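Local coordinates for protein BsaWI endonuclease (Geobacillus stearothermophilus, PDB 4ZSF) that binds double-stranded DNA and probably cleaves it as a metal-dependent restriction endonuclease of the PD-(D/E)XK nuclease superfamily, at residues E5-T10 / K54-A59; A12-E17 / Q29-R34. All coordinates share one frame; numbering follows the deposited sequence. Where two conformers were deposited one is given.

How the contacts relate
Both contacts lie in the helical N-terminal part of the chain, and the centre of each lies about 35 Å from the centre of the chain. Their own centres are 11 Å apart. They share helix 3-22. Contact 1 joins its early turns to helix 49-65, and contact 2 joins its later turns to helix 25-43. Along the chain, both segments of contact 2 fall between the two segments of contact 1. Val-56 of contact 1 packs on Ile-33 of contact 2, so the three helices close into one bundle. This bundle stands away from the mixed sheet and the calcium-binding Asp-239. Through helix 25-43 it reaches the DNA backbone.

Contact 1 (E5-T10 / K54-A59); sequences EYCIST and KAVYSA
Cys-7 and Ala-55 meet through their CB atoms, 3.7 Å apart. The axes of 5-10 and 54-59 approach to 8.3 Å and run in broadly the same direction, 41° apart. The small alanines allow this close approach. The nearest backbone pair is Ile-8 with Ala-59, whose CA atoms are 4.9 Å apart.

The contact is apolar. Cys-7 SG is anti to its own carbonyl carbon (chi1 -75°). From there it touches the methyl of Ala-55, with SG 3.9 Å from Ala-55 CB, and lies 4.1 Å from Val-56 CG2. Ile-8 reaches across with the tip of its longer branch. A chi2 of -39° places its CD1, which lies 3.8 Å from Ala-59 CB and just as far from the carbonyl oxygen of Ala-55. Ala-59 CB also packs against the backbone of 5-10, 4.0 Å from Ile-8 CA. The carbonyl oxygen of Cys-7 borders the same methyl, with Cys-7 O 4.2 Å from Ala-59 CB.

The two segments are joined by packing alone, without hydrogen bonds between them. Helix 25-43 covers one side, where Ala-40 meets Cys-7 and Tyr-6 OH is hydrogen-bonded to Ser-39 OG. In the second subunit, Trp-83 packs on Val-56 and meets the Tyr-57 ring edge-to-face. The arrangement is a close, alanine-lined helix crossing within an N-terminal three-helix bundle that also takes part in the dimer interface.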
# COMPACT_ATOMS: atom_id res chain seq x y z
N GLU A 5 24.11 -17.27 12.94
CA GLU A 5 25.49 -16.84 12.75
C GLU A 5 25.95 -17.05 11.33
O GLU A 5 26.65 -16.21 10.77
CB GLU A 5 26.44 -17.59 13.68
CG GLU A 5 26.06 -17.41 15.13
CD GLU A 5 26.91 -18.29 16.07
OE1 GLU A 5 27.09 -19.51 15.84
OE2 GLU A 5 27.41 -17.73 17.07
N TYR A 6 25.60 -18.19 10.76
CA TYR A 6 25.98 -18.51 9.41
C TYR A 6 25.37 -17.47 8.44
O TYR A 6 26.03 -17.04 7.49
CB TYR A 6 25.49 -19.91 9.02
CG TYR A 6 25.85 -20.28 7.60
CD1 TYR A 6 27.11 -20.76 7.30
CD2 TYR A 6 24.95 -20.08 6.56
CE1 TYR A 6 27.48 -21.07 5.98
CE2 TYR A 6 25.30 -20.39 5.25
CZ TYR A 6 26.55 -20.89 4.97
OH TYR A 6 26.89 -21.21 3.69
N CYS A 7 24.11 -17.12 8.66
CA CYS A 7 23.44 -16.18 7.70
C CYS A 7 24.06 -14.81 7.78
O CYS A 7 24.28 -14.15 6.76
CB CYS A 7 21.96 -16.05 7.96
SG CYS A 7 21.07 -17.50 7.41
N ILE A 8 24.34 -14.39 9.01
CA ILE A 8 24.89 -13.05 9.23
C ILE A 8 26.24 -12.95 8.48
O ILE A 8 26.52 -11.97 7.75
CB ILE A 8 25.16 -12.79 10.74
CG1 ILE A 8 23.88 -12.63 11.57
CG2 ILE A 8 26.11 -11.61 10.94
CD1 ILE A 8 22.80 -11.90 10.91
N SER A 9 27.06 -13.98 8.65
CA SER A 9 28.43 -13.91 8.16
C SER A 9 28.44 -14.13 6.65
O SER A 9 29.21 -13.50 5.93
CB SER A 9 29.32 -14.94 8.88
OG SER A 9 29.05 -16.25 8.42
N THR A 10 27.56 -14.99 6.16
CA THR A 10 27.51 -15.30 4.74
C THR A 10 26.94 -14.15 3.91
O THR A 10 27.48 -13.82 2.84
CB THR A 10 26.71 -16.60 4.51
OG1 THR A 10 27.36 -17.69 5.22
CG2 THR A 10 26.58 -16.93 3.02
N LYS A 54 14.34 -14.89 8.09
CA LYS A 54 14.45 -13.87 9.15
C LYS A 54 15.90 -13.52 9.56
O LYS A 54 16.20 -12.39 9.90
CB LYS A 54 13.68 -14.34 10.41
CG LYS A 54 12.21 -14.29 10.24
CD LYS A 54 11.57 -14.75 11.57
N ALA A 55 16.80 -14.49 9.50
CA ALA A 55 18.20 -14.22 9.81
C ALA A 55 18.86 -13.40 8.68
O ALA A 55 19.67 -12.51 8.93
CB ALA A 55 18.94 -15.57 10.02
N VAL A 56 18.46 -13.68 7.46
CA VAL A 56 18.94 -12.90 6.30
C VAL A 56 18.44 -11.44 6.40
O VAL A 56 19.14 -10.46 6.16
CB VAL A 56 18.41 -13.52 4.99
CG1 VAL A 56 18.80 -12.64 3.79
CG2 VAL A 56 19.08 -14.94 4.84
N TYR A 57 17.19 -11.33 6.76
CA TYR A 57 16.61 -9.97 7.06
C TYR A 57 17.45 -9.23 8.10
O TYR A 57 17.77 -8.04 7.92
CB TYR A 57 15.21 -10.15 7.55
CG TYR A 57 14.57 -8.96 8.22
CD1 TYR A 57 14.06 -7.92 7.45
CD2 TYR A 57 14.47 -8.88 9.62
CE1 TYR A 57 13.35 -6.80 8.08
CE2 TYR A 57 13.81 -7.77 10.28
CZ TYR A 57 13.25 -6.77 9.49
OH TYR A 57 12.58 -5.74 10.16
N SER A 58 17.78 -9.92 9.18
CA SER A 58 18.59 -9.35 10.25
C SER A 58 19.91 -8.84 9.68
O SER A 58 20.35 -7.74 10.03
CB SER A 58 18.87 -10.38 11.34
OG SER A 58 19.61 -9.80 12.41
N ALA A 59 20.54 -9.62 8.80
CA ALA A 59 21.85 -9.27 8.25
C ALA A 59 21.70 -8.05 7.36
O ALA A 59 22.51 -7.11 7.42
CB ALA A 59 22.46 -10.46 7.46

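Contact 2 (A12-E17 / Q29-R34); sequences AKIFEE and QKKAIR. With nucleotides of chain B.
Ile-14 and Phe-15 both pack on Ala-32, Ile-14 on its backbone and Phe-15 on its methyl. The helices run roughly antiparallel, with an angle of 151° between segments 12-17 and 29-34. Their axes come within 8.1 Å.

The apolar contacts centre on Ala-32. Ile-14 CG2 is anti to the backbone N and presses on the backbone of the other helix, 3.6 Å from Ala-32 CA. The same methyl touches Lys-31 CG, the start of a long chain whose NZ forms a salt bridge with Asp-35. Phe-15 CB lies 3.9 Å from Ala-32 CB. The phenyl ring continues past it to Gln-29. Gln-29 N sits at the ring edge, in the ring plane, 3.7 Å from Phe-15 CD1. The two side chains lie side by side and point the same way. Arg-63 of helix 49-65 makes a cation-pi contact with the ring.

The polar contacts reach the DNA. Gln-29 CG lies between the backbone N and the carbonyl carbon (chi1 71°), and the chain beyond it is extended. Its NE2 donates a nearly straight bond of 2.8 Å to OP1 of DC11 of chain B. Its OE1 accepts from Lys-64 NZ, which helps fix the amide. Lys-30 NZ lies 2.9 Å from OP1 of DG12 of chain B, hydrogen-bonded to it, and also forms a salt bridge with Glu-93 of the second subunit.

Both bonds end on phosphate oxygens of successive nucleotides. They grip the backbone and read no base, which is consistent with a complex formed before specific recognition.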
# COMPACT_ATOMS: atom_id res chain seq x y z
N ALA A 12 27.10 -11.01 4.65
CA ALA A 12 28.13 -9.97 4.64
C ALA A 12 29.21 -10.32 3.66
O ALA A 12 29.65 -9.45 2.91
CB ALA A 12 28.70 -9.75 6.06
N LYS A 13 29.64 -11.59 3.64
CA LYS A 13 30.71 -11.99 2.71
C LYS A 13 30.31 -11.86 1.26
O LYS A 13 31.07 -11.34 0.43
CB LYS A 13 31.12 -13.45 2.97
CG LYS A 13 32.23 -13.94 2.00
CD LYS A 13 32.71 -15.35 2.41
CE LYS A 13 34.06 -15.70 1.76
N ILE A 14 29.13 -12.37 0.92
CA ILE A 14 28.69 -12.37 -0.46
C ILE A 14 28.41 -10.93 -0.88
O ILE A 14 28.76 -10.54 -2.00
CB ILE A 14 27.43 -13.25 -0.69
CG1 ILE A 14 27.76 -14.76 -0.39
CG2 ILE A 14 26.86 -13.06 -2.15
CD1 ILE A 14 26.53 -15.65 -0.40
N PHE A 15 27.84 -10.13 0.02
CA PHE A 15 27.59 -8.73 -0.39
C PHE A 15 28.90 -8.03 -0.74
O PHE A 15 29.04 -7.39 -1.82
CB PHE A 15 26.90 -7.91 0.71
CG PHE A 15 26.80 -6.46 0.34
CD1 PHE A 15 25.81 -6.06 -0.53
CD2 PHE A 15 27.76 -5.56 0.77
CE1 PHE A 15 25.73 -4.73 -0.94
CE2 PHE A 15 27.72 -4.24 0.36
CZ PHE A 15 26.71 -3.83 -0.52
N GLU A 16 29.87 -8.13 0.17
CA GLU A 16 31.13 -7.39 0.03
C GLU A 16 31.84 -7.84 -1.23
O GLU A 16 32.34 -7.01 -1.97
CB GLU A 16 32.06 -7.59 1.24
CG GLU A 16 33.49 -7.08 0.99
CD GLU A 16 34.36 -7.09 2.25
OE1 GLU A 16 33.78 -7.01 3.36
OE2 GLU A 16 35.61 -7.17 2.12
N GLU A 17 31.91 -9.15 -1.44
CA GLU A 17 32.61 -9.70 -2.63
C GLU A 17 31.94 -9.25 -3.90
O GLU A 17 32.62 -8.87 -4.86
CB GLU A 17 32.65 -11.21 -2.63
CG GLU A 17 33.63 -11.68 -1.55
CD GLU A 17 33.66 -13.18 -1.41
OE1 GLU A 17 33.00 -13.86 -2.22
OE2 GLU A 17 34.37 -13.65 -0.48
N GLN A 29 23.18 -6.66 -3.13
CA GLN A 29 22.43 -7.10 -1.93
C GLN A 29 21.41 -8.16 -2.32
O GLN A 29 21.14 -9.05 -1.52
CB GLN A 29 21.77 -5.88 -1.24
CG GLN A 29 20.61 -5.30 -2.03
CD GLN A 29 20.26 -3.89 -1.54
OE1 GLN A 29 20.94 -3.32 -0.68
NE2 GLN A 29 19.22 -3.31 -2.11
N LYS A 30 20.87 -8.13 -3.55
CA LYS A 30 19.93 -9.17 -3.96
C LYS A 30 20.64 -10.52 -4.13
O LYS A 30 20.12 -11.59 -3.75
CB LYS A 30 19.23 -8.80 -5.26
CG LYS A 30 17.99 -7.98 -4.92
CD LYS A 30 17.00 -7.90 -6.12
CE LYS A 30 17.62 -7.34 -7.40
NZ LYS A 30 16.56 -7.26 -8.53
N LYS A 31 21.85 -10.45 -4.70
CA LYS A 31 22.64 -11.68 -4.77
C LYS A 31 22.96 -12.24 -3.38
O LYS A 31 22.85 -13.44 -3.16
CB LYS A 31 23.93 -11.43 -5.53
CG LYS A 31 24.74 -12.75 -5.69
CD LYS A 31 25.90 -12.56 -6.70
CE LYS A 31 26.77 -13.90 -6.84
NZ LYS A 31 25.89 -15.09 -7.16
N ALA A 32 23.34 -11.37 -2.45
CA ALA A 32 23.63 -11.81 -1.07
C ALA A 32 22.37 -12.40 -0.41
O ALA A 32 22.46 -13.40 0.31
CB ALA A 32 24.15 -10.58 -0.23
N ILE A 33 21.20 -11.80 -0.65
CA ILE A 33 19.99 -12.36 -0.06
C ILE A 33 19.68 -13.75 -0.62
O ILE A 33 19.47 -14.73 0.13
CB ILE A 33 18.81 -11.42 -0.27
CG1 ILE A 33 19.00 -10.17 0.58
CG2 ILE A 33 17.45 -12.09 0.18
CD1 ILE A 33 18.03 -8.98 0.09
N ARG A 34 19.67 -13.84 -1.94
CA ARG A 34 19.33 -15.08 -2.64
C ARG A 34 20.32 -16.18 -2.29
O ARG A 34 19.95 -17.33 -1.96
CB ARG A 34 19.35 -14.72 -4.15
CG ARG A 34 19.04 -15.67 -5.21
CD ARG A 34 18.88 -14.75 -6.49
NE ARG A 34 20.16 -14.34 -7.05
CZ ARG A 34 20.53 -13.11 -7.46
NH1 ARG A 34 19.76 -12.03 -7.37
NH2 ARG A 34 21.76 -12.97 -7.96
P DG B 12 15.75 -3.89 -7.11
OP1 DG B 12 15.09 -5.23 -7.09
OP2 DG B 12 17.20 -3.73 -6.94
O5' DG B 12 15.41 -3.21 -8.51
C5' DG B 12 14.19 -3.54 -9.15
C4' DG B 12 13.91 -2.55 -10.28
O4' DG B 12 13.75 -1.24 -9.73
C3' DG B 12 14.99 -2.44 -11.32
O3' DG B 12 14.47 -3.05 -12.45
C2' DG B 12 15.17 -0.92 -11.53
C1' DG B 12 14.00 -0.33 -10.75
N9 DG B 12 14.25 0.99 -10.12
C8 DG B 12 15.36 1.40 -9.41
N7 DG B 12 15.27 2.62 -8.95
C5 DG B 12 13.99 3.03 -9.37
C6 DG B 12 13.36 4.26 -9.23
O6 DG B 12 13.77 5.24 -8.65
N1 DG B 12 12.09 4.28 -9.83
C2 DG B 12 11.55 3.23 -10.51
N2 DG B 12 10.33 3.41 -11.04
N3 DG B 12 12.15 2.06 -10.67
C4 DG B 12 13.37 2.04 -10.09
P DC B 11 17.47 0.27 -1.99
OP1 DC B 11 18.08 -0.89 -1.26
OP2 DC B 11 18.29 1.41 -2.50
O5' DC B 11 16.64 -0.28 -3.20
C5' DC B 11 15.67 -1.34 -2.97
C4' DC B 11 14.79 -1.56 -4.20
O4' DC B 11 13.99 -0.38 -4.44
C3' DC B 11 15.53 -1.84 -5.50
O3' DC B 11 14.96 -3.05 -6.06
C2' DC B 11 15.24 -0.62 -6.41
C1' DC B 11 13.87 -0.19 -5.85
N1 DC B 11 13.51 1.25 -5.97
C2 DC B 11 12.24 1.58 -6.46
O2 DC B 11 11.51 0.67 -6.91
N3 DC B 11 11.87 2.90 -6.49
C4 DC B 11 12.66 3.83 -6.00
N4 DC B 11 12.21 5.12 -6.01
C5 DC B 11 13.97 3.51 -5.48
C6 DC B 11 14.32 2.21 -5.46